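Exopolygalacturonate lyase (Vibrio vulnificus, PDB 5A29) probably cleaves pectate chains by beta-elimination, as a manganese-binding member of polysaccharide lyase family 2. Local coordinates at residues 60-63 with 64-67; 113-116 with 117-121; 457-460 with 461-464; 527-530 with 531-535. All blocks are in the same frame, centred on the assembly; numbering follows the deposited sequence.

Interaction 1: residues 60-63 with 64-67; sequences GINT and TTRK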
ATOM      1  N   GLY A  60     -17.507   5.807   1.238  1.00 19.91           N
ATOM      2  CA  GLY A  60     -17.394   6.483   2.521  1.00 20.18           C
ATOM      3  C   GLY A  60     -18.812   6.925   2.965  1.00 22.71           C
ATOM      4  O   GLY A  60     -19.701   7.038   2.120  1.00 21.93           O
ATOM      5  N   ILE A  61     -18.984   7.140   4.272  1.00 22.13           N
ATOM      6  CA  ILE A  61     -20.288   7.522   4.854  1.00 22.75           C
ATOM      7  C   ILE A  61     -20.118   8.722   5.692  1.00 21.81           C
ATOM      8  O   ILE A  61     -19.182   8.811   6.502  1.00 23.48           O
ATOM      9  CB  ILE A  61     -20.825   6.386   5.756  1.00 26.47           C
ATOM     10  CG1 ILE A  61     -20.931   5.086   4.967  1.00 30.13           C
ATOM     11  CG2 ILE A  61     -22.130   6.791   6.433  1.00 32.47           C
ATOM     12  CD1 ILE A  61     -22.000   5.118   3.922  1.00 31.75           C
ATOM     13  N   ASN A  62     -21.008   9.727   5.509  1.00 23.06           N
ATOM     14  CA  ASN A  62     -20.997  10.905   6.379  1.00 19.72           C
ATOM     15  C   ASN A  62     -21.546  10.482   7.758  1.00 22.51           C
ATOM     16  O   ASN A  62     -22.650   9.934   7.811  1.00 26.21           O
ATOM     17  CB  ASN A  62     -21.928  11.994   5.730  1.00 23.84           C
ATOM     18  CG  ASN A  62     -22.041  13.266   6.562  1.00 28.88           C
ATOM     19  OD1 ASN A  62     -22.417  13.205   7.725  1.00 27.67           O
ATOM     20  ND2 ASN A  62     -21.709  14.445   5.963  1.00 27.27           N
ATOM     21  N   THR A  63     -20.824  10.702   8.865  1.00 21.98           N
ATOM     22  CA  THR A  63     -21.293  10.049  10.083  1.00 24.94           C
ATOM     23  C   THR A  63     -22.394  10.868  10.843  1.00 27.21           C
ATOM     24  O   THR A  63     -22.893  10.415  11.863  1.00 24.84           O
ATOM     25  CB  THR A  63     -20.176   9.680  11.060  1.00 22.95           C
ATOM     26  OG1 THR A  63     -19.488  10.863  11.483  1.00 21.57           O
ATOM     27  CG2 THR A  63     -19.149   8.689  10.341  1.00 24.51           C
ATOM     28  N   THR A  64     -22.656  12.070  10.369  1.00 29.15           N
ATOM     29  CA  THR A  64     -23.754  12.912  10.919  1.00 28.82           C
ATOM     30  C   THR A  64     -24.999  12.645  10.110  1.00 31.58           C
ATOM     31  O   THR A  64     -26.034  12.280  10.675  1.00 33.65           O
ATOM     32  CB  THR A  64     -23.449  14.375  10.782  1.00 26.61           C
ATOM     33  OG1 THR A  64     -22.360  14.644  11.619  1.00 30.36           O
ATOM     34  CG2 THR A  64     -24.750  15.281  11.224  1.00 29.28           C
ATOM     35  N   THR A  65     -24.921  12.809   8.793  1.00 28.22           N
ATOM     36  CA  THR A  65     -26.100  12.553   7.938  1.00 27.88           C
ATOM     37  C   THR A  65     -26.453  11.095   7.682  1.00 32.24           C
ATOM     38  O   THR A  65     -27.579  10.746   7.302  1.00 29.96           O
ATOM     39  CB  THR A  65     -25.991  13.297   6.592  1.00 33.46           C
ATOM     40  OG1 THR A  65     -24.958  12.697   5.776  1.00 29.99           O
ATOM     41  CG2 THR A  65     -25.695  14.794   6.826  1.00 36.08           C
ATOM     42  N   ARG A  66     -25.463  10.212   7.833  1.00 29.49           N
ATOM     43  CA  ARG A  66     -25.588   8.800   7.460  1.00 25.87           C
ATOM     44  C   ARG A  66     -25.709   8.509   5.974  1.00 25.48           C
ATOM     45  O   ARG A  66     -26.220   7.467   5.590  1.00 28.15           O
ATOM     46  CB  ARG A  66     -26.669   8.039   8.247  1.00 26.43           C
ATOM     47  CG  ARG A  66     -26.771   8.486   9.703  1.00 29.93           C
ATOM     48  CD  ARG A  66     -25.437   8.379  10.448  1.00 26.09           C
ATOM     49  NE  ARG A  66     -25.132   6.982  10.741  1.00 31.53           N
ATOM     50  CZ  ARG A  66     -24.150   6.569  11.536  1.00 30.87           C
ATOM     51  NH1 ARG A  66     -23.369   7.452  12.160  1.00 28.19           N
ATOM     52  NH2 ARG A  66     -23.968   5.262  11.707  1.00 31.23           N
ATOM     53  N   LYS A  67     -25.236   9.440   5.149  1.00 26.80           N
ATOM     54  CA  LYS A  67     -25.371   9.352   3.686  1.00 28.75           C
ATOM     55  C   LYS A  67     -23.979   9.068   3.093  1.00 24.03           C
ATOM     56  O   LYS A  67     -23.002   9.615   3.629  1.00 25.31           O
ATOM     57  CB  LYS A  67     -25.812  10.701   3.115  1.00 31.90           C
ATOM     58  CG  LYS A  67     -27.151  11.202   3.663  1.00 42.98           C
ATOM     59  CD  LYS A  67     -28.170  10.074   3.603  1.00 46.48           C
ATOM     60  CE  LYS A  67     -28.878  10.059   2.265  1.00 61.41           C
ATOM     61  NZ  LYS A  67     -29.641  11.331   2.142  1.00 70.58           N
TER
HETATM   62  O   HOH W   1     -20.478  13.307  12.685  1.00 52.66           O
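Asn62 OD1 accepts from Thr64 N in an Asx turn, and also from Thr65 N, where the chain reverses just after strand 60-62, so that 64-67 runs back beside 60-63. The side-chain carbonyl of Asn62 organises the bend. With CG anti to the backbone N (chi1 178°), OD1 lies against the next peptides: Thr64 N, at 2.9 Å from OD1, comes in the carbonyl plane, while Thr65 N, at 2.8 Å from the same OD1, stands above that plane and gives the straighter bond. Thr65 crosses the asparagine at about a right angle, its OG1 set 3.1 Å from Asn62 CG.

Main-chain bonds close the neck of the loop. Asn62 N gives an almost straight bond (173°) of 2.7 Å to Lys67 O, and Arg66 N returns one of 2.8 Å to Asn62 O. The positive phi of Arg66 (68°) accompanies this return. Van der Waals contact is slight: Ile61 CG2 lies 4.0 Å from Arg66 C. Ahead of the bend, strand 60-62 pairs antiparallel with 514-516, and Thr63 OG1 reaches Leu513 O and Arg503 NE.

A water and a charged group add further ties. The water donates to Thr63 OG1 and also bonds Thr64 OG1, bridging consecutive hydroxyls. Arg66, bent at chi2 and chi3, folds back along the loop; its NE forms a salt bridge with Glu46, and NH1 also bonds Arg503 O. The same NH1 reaches Thr63 O at 3.0 Å, a partner met at the guanidinium edge and almost in its plane.

Interaction 2: residues 113-116 with 117-121; sequences ITRY and FMDNF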
ATOM      1  N   ILE A 113     -21.604  -8.416  -4.242  1.00 22.63           N
ATOM      2  CA  ILE A 113     -21.084  -7.093  -4.625  1.00 23.35           C
ATOM      3  C   ILE A 113     -20.080  -7.249  -5.803  1.00 23.68           C
ATOM      4  O   ILE A 113     -20.073  -6.468  -6.783  1.00 24.42           O
ATOM      5  CB  ILE A 113     -20.309  -6.479  -3.441  1.00 25.00           C
ATOM      6  CG1 ILE A 113     -21.322  -6.119  -2.308  1.00 25.41           C
ATOM      7  CG2 ILE A 113     -19.537  -5.239  -3.938  1.00 24.05           C
ATOM      8  CD1 ILE A 113     -20.713  -5.913  -0.924  1.00 26.74           C
ATOM      9  N   THR A 114     -19.155  -8.170  -5.614  1.00 25.07           N
ATOM     10  CA  THR A 114     -18.032  -8.328  -6.540  1.00 24.89           C
ATOM     11  C   THR A 114     -18.559  -8.784  -7.909  1.00 28.70           C
ATOM     12  O   THR A 114     -18.154  -8.242  -8.962  1.00 26.24           O
ATOM     13  CB  THR A 114     -16.999  -9.278  -5.957  1.00 25.80           C
ATOM     14  OG1 THR A 114     -16.476  -8.655  -4.743  1.00 22.52           O
ATOM     15  CG2 THR A 114     -15.832  -9.483  -6.914  1.00 27.03           C
ATOM     16  N   ARG A 115     -19.480  -9.740  -7.890  1.00 25.43           N
ATOM     17  CA  ARG A 115     -19.995 -10.301  -9.142  1.00 28.14           C
ATOM     18  C   ARG A 115     -20.741  -9.199  -9.903  1.00 28.40           C
ATOM     19  O   ARG A 115     -20.651  -9.107 -11.142  1.00 31.38           O
ATOM     20  CB  ARG A 115     -20.909 -11.487  -8.843  1.00 28.10           C
ATOM     21  CG  ARG A 115     -21.165 -12.308 -10.099  1.00 40.47           C
ATOM     22  CD  ARG A 115     -22.255 -13.342 -10.002  1.00 43.81           C
ATOM     23  NE  ARG A 115     -22.138 -14.288  -8.905  1.00 48.87           N
ATOM     24  CZ  ARG A 115     -21.205 -15.225  -8.793  1.00 44.29           C
ATOM     25  NH1 ARG A 115     -20.201 -15.278  -9.649  1.00 49.02           N
ATOM     26  NH2 ARG A 115     -21.245 -16.063  -7.774  1.00 44.75           N
ATOM     27  N   TYR A 116     -21.452  -8.320  -9.200  1.00 25.99           N
ATOM     28  CA  TYR A 116     -22.196  -7.255  -9.903  1.00 26.07           C
ATOM     29  C   TYR A 116     -21.222  -6.203 -10.524  1.00 28.16           C
ATOM     30  O   TYR A 116     -21.466  -5.661 -11.602  1.00 28.02           O
ATOM     31  CB  TYR A 116     -23.134  -6.546  -8.931  1.00 25.90           C
ATOM     32  CG  TYR A 116     -23.947  -5.424  -9.528  1.00 28.42           C
ATOM     33  CD1 TYR A 116     -25.140  -5.699 -10.240  1.00 31.28           C
ATOM     34  CD2 TYR A 116     -23.531  -4.115  -9.423  1.00 26.94           C
ATOM     35  CE1 TYR A 116     -25.891  -4.648 -10.792  1.00 29.68           C
ATOM     36  CE2 TYR A 116     -24.267  -3.061  -9.958  1.00 33.09           C
ATOM     37  CZ  TYR A 116     -25.446  -3.340 -10.665  1.00 38.58           C
ATOM     38  OH  TYR A 116     -26.163  -2.297 -11.224  1.00 37.75           O
ATOM     39  N   PHE A 117     -20.208  -5.809  -9.742  1.00 27.24           N
ATOM     40  CA  PHE A 117     -19.169  -4.930 -10.239  1.00 25.89           C
ATOM     41  C   PHE A 117     -18.534  -5.521 -11.520  1.00 25.15           C
ATOM     42  O   PHE A 117     -18.424  -4.820 -12.525  1.00 28.19           O
ATOM     43  CB  PHE A 117     -18.030  -4.707  -9.202  1.00 25.47           C
ATOM     44  CG  PHE A 117     -17.009  -3.707  -9.701  1.00 23.62           C
ATOM     45  CD1 PHE A 117     -17.296  -2.338  -9.683  1.00 25.69           C
ATOM     46  CD2 PHE A 117     -15.910  -4.151 -10.402  1.00 26.64           C
ATOM     47  CE1 PHE A 117     -16.414  -1.378 -10.234  1.00 24.37           C
ATOM     48  CE2 PHE A 117     -15.027  -3.208 -10.970  1.00 26.57           C
ATOM     49  CZ  PHE A 117     -15.280  -1.835 -10.865  1.00 27.31           C
ATOM     50  N   MET A 118     -18.125  -6.783 -11.459  1.00 23.99           N
ATOM     51  CA  MET A 118     -17.408  -7.404 -12.559  1.00 29.84           C
ATOM     52  C   MET A 118     -18.337  -7.678 -13.756  1.00 35.38           C
ATOM     53  O   MET A 118     -17.901  -7.597 -14.904  1.00 31.73           O
ATOM     54  CB  MET A 118     -16.689  -8.674 -12.099  1.00 28.84           C
ATOM     55  CG  MET A 118     -15.518  -8.343 -11.150  1.00 36.65           C
ATOM     56  SD  MET A 118     -14.454  -9.672 -10.583  1.00 48.17           S
ATOM     57  CE  MET A 118     -13.288  -9.675 -11.916  1.00 43.42           C
ATOM     58  N   ASP A 119     -19.621  -7.927 -13.504  1.00 34.17           N
ATOM     59  CA  ASP A 119     -20.603  -8.007 -14.613  1.00 37.45           C
ATOM     60  C   ASP A 119     -20.847  -6.688 -15.305  1.00 37.57           C
ATOM     61  O   ASP A 119     -21.270  -6.675 -16.459  1.00 36.28           O
ATOM     62  CB  ASP A 119     -21.957  -8.629 -14.170  1.00 33.36           C
ATOM     63  CG  ASP A 119     -21.821 -10.098 -13.841  1.00 38.79           C
ATOM     64  OD1 ASP A 119     -20.795 -10.681 -14.232  1.00 48.35           O
ATOM     65  OD2 ASP A 119     -22.689 -10.685 -13.162  1.00 43.22           O
ATOM     66  N   ASN A 120     -20.595  -5.575 -14.632  1.00 31.65           N
ATOM     67  CA  ASN A 120     -21.044  -4.309 -15.162  1.00 28.75           C
ATOM     68  C   ASN A 120     -20.039  -3.247 -15.457  1.00 31.76           C
ATOM     69  O   ASN A 120     -20.364  -2.290 -16.175  1.00 31.93           O
ATOM     70  CB  ASN A 120     -22.147  -3.749 -14.274  1.00 31.22           C
ATOM     71  CG  ASN A 120     -23.405  -4.598 -14.352  1.00 39.80           C
ATOM     72  OD1 ASN A 120     -24.148  -4.486 -15.326  1.00 39.04           O
ATOM     73  ND2 ASN A 120     -23.561  -5.550 -13.433  1.00 32.57           N
ATOM     74  N   PHE A 121     -18.882  -3.281 -14.782  1.00 28.58           N
ATOM     75  CA  PHE A 121     -18.024  -2.098 -14.730  1.00 27.07           C
ATOM     76  C   PHE A 121     -16.571  -2.402 -15.105  1.00 28.71           C
ATOM     77  O   PHE A 121     -15.642  -1.859 -14.497  1.00 26.08           O
ATOM     78  CB  PHE A 121     -18.121  -1.396 -13.359  1.00 30.10           C
ATOM     79  CG  PHE A 121     -19.516  -0.892 -13.082  1.00 30.70           C
ATOM     80  CD1 PHE A 121     -20.011   0.210 -13.771  1.00 27.55           C
ATOM     81  CD2 PHE A 121     -20.349  -1.609 -12.250  1.00 26.49           C
ATOM     82  CE1 PHE A 121     -21.300   0.632 -13.574  1.00 32.21           C
ATOM     83  CE2 PHE A 121     -21.656  -1.200 -12.042  1.00 32.71           C
ATOM     84  CZ  PHE A 121     -22.121  -0.060 -12.681  1.00 31.62           C
TER
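Asn120 ND2 donates to Tyr116 O across the last turn of helix 105-120, a bond of 2.8 Å between those two atoms. The acceptor lies in the amide plane, and the donor sits on a lone pair of the carbonyl. Asn120 CG stands beside its own backbone N (chi1 -68°), which swings the amide back toward the preceding turn. Upstream, the regular helical bonds persist: Phe117 N to Ile113 O at 3.0 Å, Met118 N to Thr114 O at 2.9 Å and Asp119 N to Arg115 O at 2.8 Å. Phe117 O then accepts from both Asn120 N and Phe121 N, where the helix gives out.

Asn120 ND2 also lies over one face of the Tyr116 ring, off-centre toward its rim and 3.6 Å from Tyr116 CD1; ring and amide planes are 38° apart. Further out, Tyr116 CE2 touches CE2 of Phe121 at the edge of the phenylalanine ring, 3.8 Å between the two carbons. Thr114 and Met118 run side by side, CG2 against SD at 3.9 Å, facing helices 162-168 and 170-184. Phe117 stacks with Phe84, while Phe121 CB covers one face of its ring.

At this helix end the Asn120 side chain thus serves the main chain and an aromatic ring together, so one nitrogen both satisfies a carbonyl of the last turn and packs on the ring of the same residue.

Interaction 3: residues 457-460 with 461-464; sequences TLNM and QLSS. With EDO (1,2-ethanediol), chain P.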
ATOM      1  N   THR A 457       8.045  -9.356  28.747  1.00 24.42           N
ATOM      2  CA  THR A 457       7.428  -8.547  29.815  1.00 24.86           C
ATOM      3  C   THR A 457       6.759  -7.348  29.117  1.00 24.94           C
ATOM      4  O   THR A 457       7.414  -6.351  28.809  1.00 23.56           O
ATOM      5  CB  THR A 457       8.503  -8.063  30.824  1.00 33.13           C
ATOM      6  OG1 THR A 457       9.099  -9.227  31.419  1.00 34.66           O
ATOM      7  CG2 THR A 457       7.873  -7.248  31.951  1.00 31.77           C
ATOM      8  N   LEU A 458       5.488  -7.491  28.782  1.00 22.79           N
ATOM      9  CA  LEU A 458       4.814  -6.520  27.898  1.00 20.81           C
ATOM     10  C   LEU A 458       3.952  -5.537  28.704  1.00 29.77           C
ATOM     11  O   LEU A 458       3.462  -5.851  29.805  1.00 25.67           O
ATOM     12  CB  LEU A 458       3.926  -7.237  26.902  1.00 20.53           C
ATOM     13  CG  LEU A 458       4.683  -8.260  26.063  1.00 20.68           C
ATOM     14  CD1 LEU A 458       3.722  -9.082  25.215  1.00 19.25           C
ATOM     15  CD2 LEU A 458       5.723  -7.515  25.240  1.00 22.08           C
ATOM     16  N   ASN A 459       3.736  -4.369  28.124  1.00 26.39           N
ATOM     17  CA  ASN A 459       2.972  -3.268  28.747  1.00 24.37           C
ATOM     18  C   ASN A 459       1.486  -3.479  28.460  1.00 29.42           C
ATOM     19  O   ASN A 459       1.000  -3.196  27.355  1.00 24.60           O
ATOM     20  CB  ASN A 459       3.428  -1.956  28.105  1.00 27.36           C
ATOM     21  CG  ASN A 459       2.768  -0.716  28.713  1.00 33.68           C
ATOM     22  OD1 ASN A 459       1.910  -0.789  29.622  1.00 29.10           O
ATOM     23  ND2 ASN A 459       3.104   0.417  28.143  1.00 24.00           N
ATOM     24  N   MET A 460       0.728  -3.951  29.451  1.00 25.55           N
ATOM     25  CA  MET A 460      -0.705  -4.206  29.248  1.00 29.68           C
ATOM     26  C   MET A 460      -1.563  -2.936  29.419  1.00 31.33           C
ATOM     27  O   MET A 460      -2.773  -3.001  29.260  1.00 34.04           O
ATOM     28  CB  MET A 460      -1.220  -5.262  30.245  1.00 30.11           C
ATOM     29  CG  MET A 460      -0.405  -6.521  30.252  1.00 30.55           C
ATOM     30  SD  MET A 460      -0.506  -7.299  28.608  1.00 33.80           S
ATOM     31  CE  MET A 460       0.757  -8.604  28.783  1.00 33.05           C
ATOM     32  N   GLN A 461      -0.936  -1.813  29.744  1.00 27.90           N
ATOM     33  CA  GLN A 461      -1.621  -0.523  29.805  1.00 32.96           C
ATOM     34  C   GLN A 461      -1.222   0.388  28.654  1.00 33.82           C
ATOM     35  O   GLN A 461      -1.462   1.591  28.722  1.00 30.75           O
ATOM     36  CB  GLN A 461      -1.327   0.232  31.151  1.00 35.42           C
ATOM     37  CG  GLN A 461      -1.946  -0.434  32.394  1.00 42.05           C
ATOM     38  CD  GLN A 461      -1.198  -1.700  32.799  1.00 53.61           C
ATOM     39  OE1 GLN A 461       0.040  -1.747  32.751  1.00 52.42           O
ATOM     40  NE2 GLN A 461      -1.940  -2.747  33.168  1.00 55.79           N
ATOM     41  N   LEU A 462      -0.605  -0.142  27.599  1.00 30.31           N
ATOM     42  CA  LEU A 462      -0.114   0.729  26.514  1.00 24.60           C
ATOM     43  C   LEU A 462      -1.271   1.472  25.946  1.00 26.61           C
ATOM     44  O   LEU A 462      -2.230   0.836  25.487  1.00 30.38           O
ATOM     45  CB  LEU A 462       0.507  -0.148  25.392  1.00 27.66           C
ATOM     46  CG  LEU A 462       1.049   0.631  24.175  1.00 30.00           C
ATOM     47  CD1 LEU A 462       2.154   1.631  24.539  1.00 27.02           C
ATOM     48  CD2 LEU A 462       1.584  -0.424  23.238  1.00 30.43           C
ATOM     49  N   SER A 463      -1.235   2.796  25.946  1.00 28.59           N
ATOM     50  CA  SER A 463      -2.380   3.512  25.429  1.00 34.45           C
ATOM     51  C   SER A 463      -2.303   3.969  23.976  1.00 34.47           C
ATOM     52  O   SER A 463      -3.307   4.287  23.399  1.00 33.21           O
ATOM     53  CB  SER A 463      -2.715   4.733  26.286  1.00 40.06           C
ATOM     54  OG  SER A 463      -1.632   5.603  26.201  1.00 45.95           O
ATOM     55  N   SER A 464      -1.156   3.967  23.328  1.00 28.50           N
ATOM     56  CA  SER A 464      -1.230   4.339  21.909  1.00 31.29           C
ATOM     57  C   SER A 464      -1.165   3.032  21.166  1.00 31.02           C
ATOM     58  O   SER A 464      -0.147   2.317  21.222  1.00 36.11           O
ATOM     59  CB  SER A 464      -0.109   5.278  21.484  1.00 33.07           C
ATOM     60  OG  SER A 464       1.024   4.976  22.266  1.00 40.72           O
TER
HETATM   61  C1  EDO P1580      11.668  -9.321  29.497  1.00 56.43           C
HETATM   62  O1  EDO P1580      11.034 -10.613  29.513  1.00 57.81           O
HETATM   63  C2  EDO P1580      13.190  -9.425  29.570  1.00 57.51           C
HETATM   64  O2  EDO P1580      13.564 -10.808  29.559  1.00 61.26           O
HETATM   65  O   HOH W   2       1.563  -3.909  32.199  1.00 37.64           O
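Asn459 turns its side-chain carbonyl across the bend toward Gln461, making an Asx turn that shares its first residue with the type I beta turn from Asn459 to Leu462. Its CG is anti to the backbone N (chi1 -177°), which carries OD1 over the following peptides. Gln461 N donates to Asn459 OD1 at 3.0 Å from above the carbonyl plane rather than along a lone pair. The turn's own bond, Leu462 N to Asn459 O, is weak at 3.5 Å. On the amide's other arm, Asn459 ND2 packs 3.6 Å from Leu462 CA and is held by Gly444 O.

Gln461, bent at chi2 (74°), curls back over the peptide ahead of it, with CD 3.6 Å from Met460 C. A water joins the curled end to the backbone: it donates to Gln461 OE1 and accepts from Met460 N. Leu462 CB, meanwhile, lies 3.7 Å from Asn459 O, and its side chain reaches Phe488 of helix 484-500, against which Leu458 also packs. At the far end of the strand, which pairs with 446-447, Thr457 OG1 accepts a bond from O1 of an ethanediol molecule, probably from the crystallisation liquor.

With the backbone bond of the turn so long, the asparagine carbonyl supplies the firmer polar tie across it, and the water-linked glutamine adds a second polar connection at the solvent-facing side.

Interaction 4: residues 527-530 with 531-535; sequences TLDA and TLKGK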
ATOM      1  N   THR A 527      -8.606 -10.568  12.653  1.00 17.89           N
ATOM      2  CA  THR A 527      -7.405 -11.482  12.563  1.00 16.13           C
ATOM      3  C   THR A 527      -7.082 -11.914  14.018  1.00 17.73           C
ATOM      4  O   THR A 527      -6.668 -13.064  14.305  1.00 17.53           O
ATOM      5  CB  THR A 527      -6.214 -10.733  11.879  1.00 15.64           C
ATOM      6  OG1 THR A 527      -6.620 -10.337  10.536  1.00 15.71           O
ATOM      7  CG2 THR A 527      -4.963 -11.691  11.703  1.00 19.15           C
ATOM      8  N   LEU A 528      -7.201 -10.975  14.975  1.00 15.72           N
ATOM      9  CA  LEU A 528      -6.998 -11.373  16.342  1.00 15.67           C
ATOM     10  C   LEU A 528      -8.053 -12.415  16.768  1.00 18.09           C
ATOM     11  O   LEU A 528      -7.700 -13.431  17.450  1.00 17.91           O
ATOM     12  CB  LEU A 528      -7.043 -10.179  17.275  1.00 16.24           C
ATOM     13  CG  LEU A 528      -7.054 -10.474  18.771  1.00 17.65           C
ATOM     14  CD1 LEU A 528      -5.835 -11.300  19.185  1.00 19.07           C
ATOM     15  CD2 LEU A 528      -7.112  -9.216  19.654  1.00 17.52           C
ATOM     16  N   ASP A 529      -9.304 -12.170  16.378  1.00 18.08           N
ATOM     17  CA  ASP A 529     -10.361 -13.135  16.777  1.00 19.07           C
ATOM     18  C   ASP A 529     -10.052 -14.502  16.147  1.00 20.92           C
ATOM     19  O   ASP A 529     -10.258 -15.556  16.784  1.00 21.69           O
ATOM     20  CB  ASP A 529     -11.685 -12.708  16.199  1.00 18.90           C
ATOM     21  CG  ASP A 529     -12.828 -13.411  16.887  1.00 24.61           C
ATOM     22  OD1 ASP A 529     -12.943 -13.286  18.148  1.00 26.46           O
ATOM     23  OD2 ASP A 529     -13.604 -14.035  16.141  1.00 26.54           O
ATOM     24  N   ALA A 530      -9.637 -14.507  14.871  1.00 17.82           N
ATOM     25  CA  ALA A 530      -9.221 -15.776  14.248  1.00 18.75           C
ATOM     26  C   ALA A 530      -8.113 -16.464  15.041  1.00 19.22           C
ATOM     27  O   ALA A 530      -8.137 -17.700  15.195  1.00 24.40           O
ATOM     28  CB  ALA A 530      -8.814 -15.527  12.782  1.00 18.77           C
ATOM     29  N   THR A 531      -7.147 -15.712  15.568  1.00 17.99           N
ATOM     30  CA  THR A 531      -5.999 -16.264  16.245  1.00 19.34           C
ATOM     31  C   THR A 531      -6.519 -16.873  17.563  1.00 26.89           C
ATOM     32  O   THR A 531      -6.056 -17.918  17.991  1.00 22.88           O
ATOM     33  CB  THR A 531      -4.909 -15.181  16.560  1.00 21.45           C
ATOM     34  OG1 THR A 531      -4.428 -14.598  15.333  1.00 21.89           O
ATOM     35  CG2 THR A 531      -3.729 -15.748  17.237  1.00 26.28           C
ATOM     36  N   LEU A 532      -7.427 -16.181  18.249  1.00 19.50           N
ATOM     37  CA  LEU A 532      -8.028 -16.773  19.480  1.00 21.42           C
ATOM     38  C   LEU A 532      -8.780 -18.081  19.198  1.00 23.74           C
ATOM     39  O   LEU A 532      -8.896 -18.923  20.107  1.00 27.24           O
ATOM     40  CB  LEU A 532      -8.990 -15.747  20.165  1.00 20.37           C
ATOM     41  CG  LEU A 532      -8.327 -14.440  20.615  1.00 20.60           C
ATOM     42  CD1 LEU A 532      -9.353 -13.407  21.258  1.00 22.17           C
ATOM     43  CD2 LEU A 532      -7.208 -14.677  21.598  1.00 23.87           C
ATOM     44  N   LYS A 533      -9.298 -18.262  17.979  1.00 22.10           N
ATOM     45  CA  LYS A 533     -10.064 -19.427  17.606  1.00 25.98           C
ATOM     46  C   LYS A 533      -9.167 -20.420  16.819  1.00 31.83           C
ATOM     47  O   LYS A 533      -9.659 -21.354  16.235  1.00 31.02           O
ATOM     48  CB  LYS A 533     -11.288 -19.040  16.796  1.00 25.73           C
ATOM     49  CG  LYS A 533     -12.271 -18.208  17.625  1.00 23.64           C
ATOM     50  CD  LYS A 533     -13.295 -17.536  16.705  1.00 24.46           C
ATOM     51  CE  LYS A 533     -14.369 -16.999  17.647  1.00 23.17           C
ATOM     52  NZ  LYS A 533     -15.262 -16.121  16.852  1.00 25.14           N
ATOM     53  N   GLY A 534      -7.854 -20.229  16.861  1.00 34.91           N
ATOM     54  CA  GLY A 534      -6.890 -21.087  16.111  1.00 34.26           C
ATOM     55  C   GLY A 534      -7.061 -21.118  14.603  1.00 37.00           C
ATOM     56  O   GLY A 534      -6.755 -22.125  13.994  1.00 41.37           O
ATOM     57  N   LYS A 535      -7.546 -20.044  13.977  1.00 27.76           N
ATOM     58  CA  LYS A 535      -7.775 -20.006  12.520  1.00 32.27           C
ATOM     59  C   LYS A 535      -6.955 -18.914  11.751  1.00 25.14           C
ATOM     60  O   LYS A 535      -7.394 -18.447  10.721  1.00 28.31           O
ATOM     61  CB  LYS A 535      -9.254 -19.741  12.208  1.00 31.07           C
ATOM     62  CG  LYS A 535     -10.291 -20.628  12.862  1.00 35.41           C
ATOM     63  CD  LYS A 535     -11.603 -19.879  12.741  1.00 40.29           C
ATOM     64  CE  LYS A 535     -12.793 -20.524  13.420  1.00 46.24           C
ATOM     65  NZ  LYS A 535     -13.541 -21.296  12.403  1.00 43.06           N
TER
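The Asp529 carboxylate swings out on the side opposite its backbone N (chi1 -164°), while Lys533 starts beside its own N (chi1 -65°) and then runs fully extended; together these torsions bring together the charged ends of residues one helical turn apart in sequence. Lys533 NZ forms a salt bridge with Asp529 OD2 at 2.8 Å, meeting the syn side 20° out of the carboxylate plane. Each end has a further partner: Tyr25 OH bonds Asp529 OD1, and Val100 O accepts from NZ.

Helix 521-532 ends here in a Schellman motif. Lys535 N donates to Ala530 O at 2.7 Å, and Gly534 N to Thr531 O at 3.1 Å, with Gly534 as the C-prime residue of positive phi. One turn earlier, Thr527 O takes two bonds, 3.0 Å from Thr531 N and 2.9 Å from Thr531 OG1, which arrive from opposite faces of its plane; that hydroxyl also bonds Thr536. Leu528 CD1 approaches Leu532 CG at 4.3 Å, in the packing against helices 27-46 and 484-500.

The helix end is therefore secured twice, by main-chain capping and by a buried aspartate whose charge is probably balanced by the lysine alongside.

How the interactions relate
The four contacts follow one another along the chain without touching. Interactions 3 and 4 are the closest pair, with centres 21 Å apart and nearest atoms about 11 Å apart, and both pack on helix 484-500: 457-464 through Phe488, 527-535 through Ala489 and Ala493. Interactions 2 and 3 lie farthest apart, 44 Å between centres; the centres of interactions 1 and 2 are 24 Å apart. All lie away from the manganese held by His133, Glu154 and His196, and from the tartrate pockets. In kind they form two pairs: asparagine-centred Asx turns next to short strands in interactions 1 and 3, and helix C-terminal ends in interactions 2 and 4.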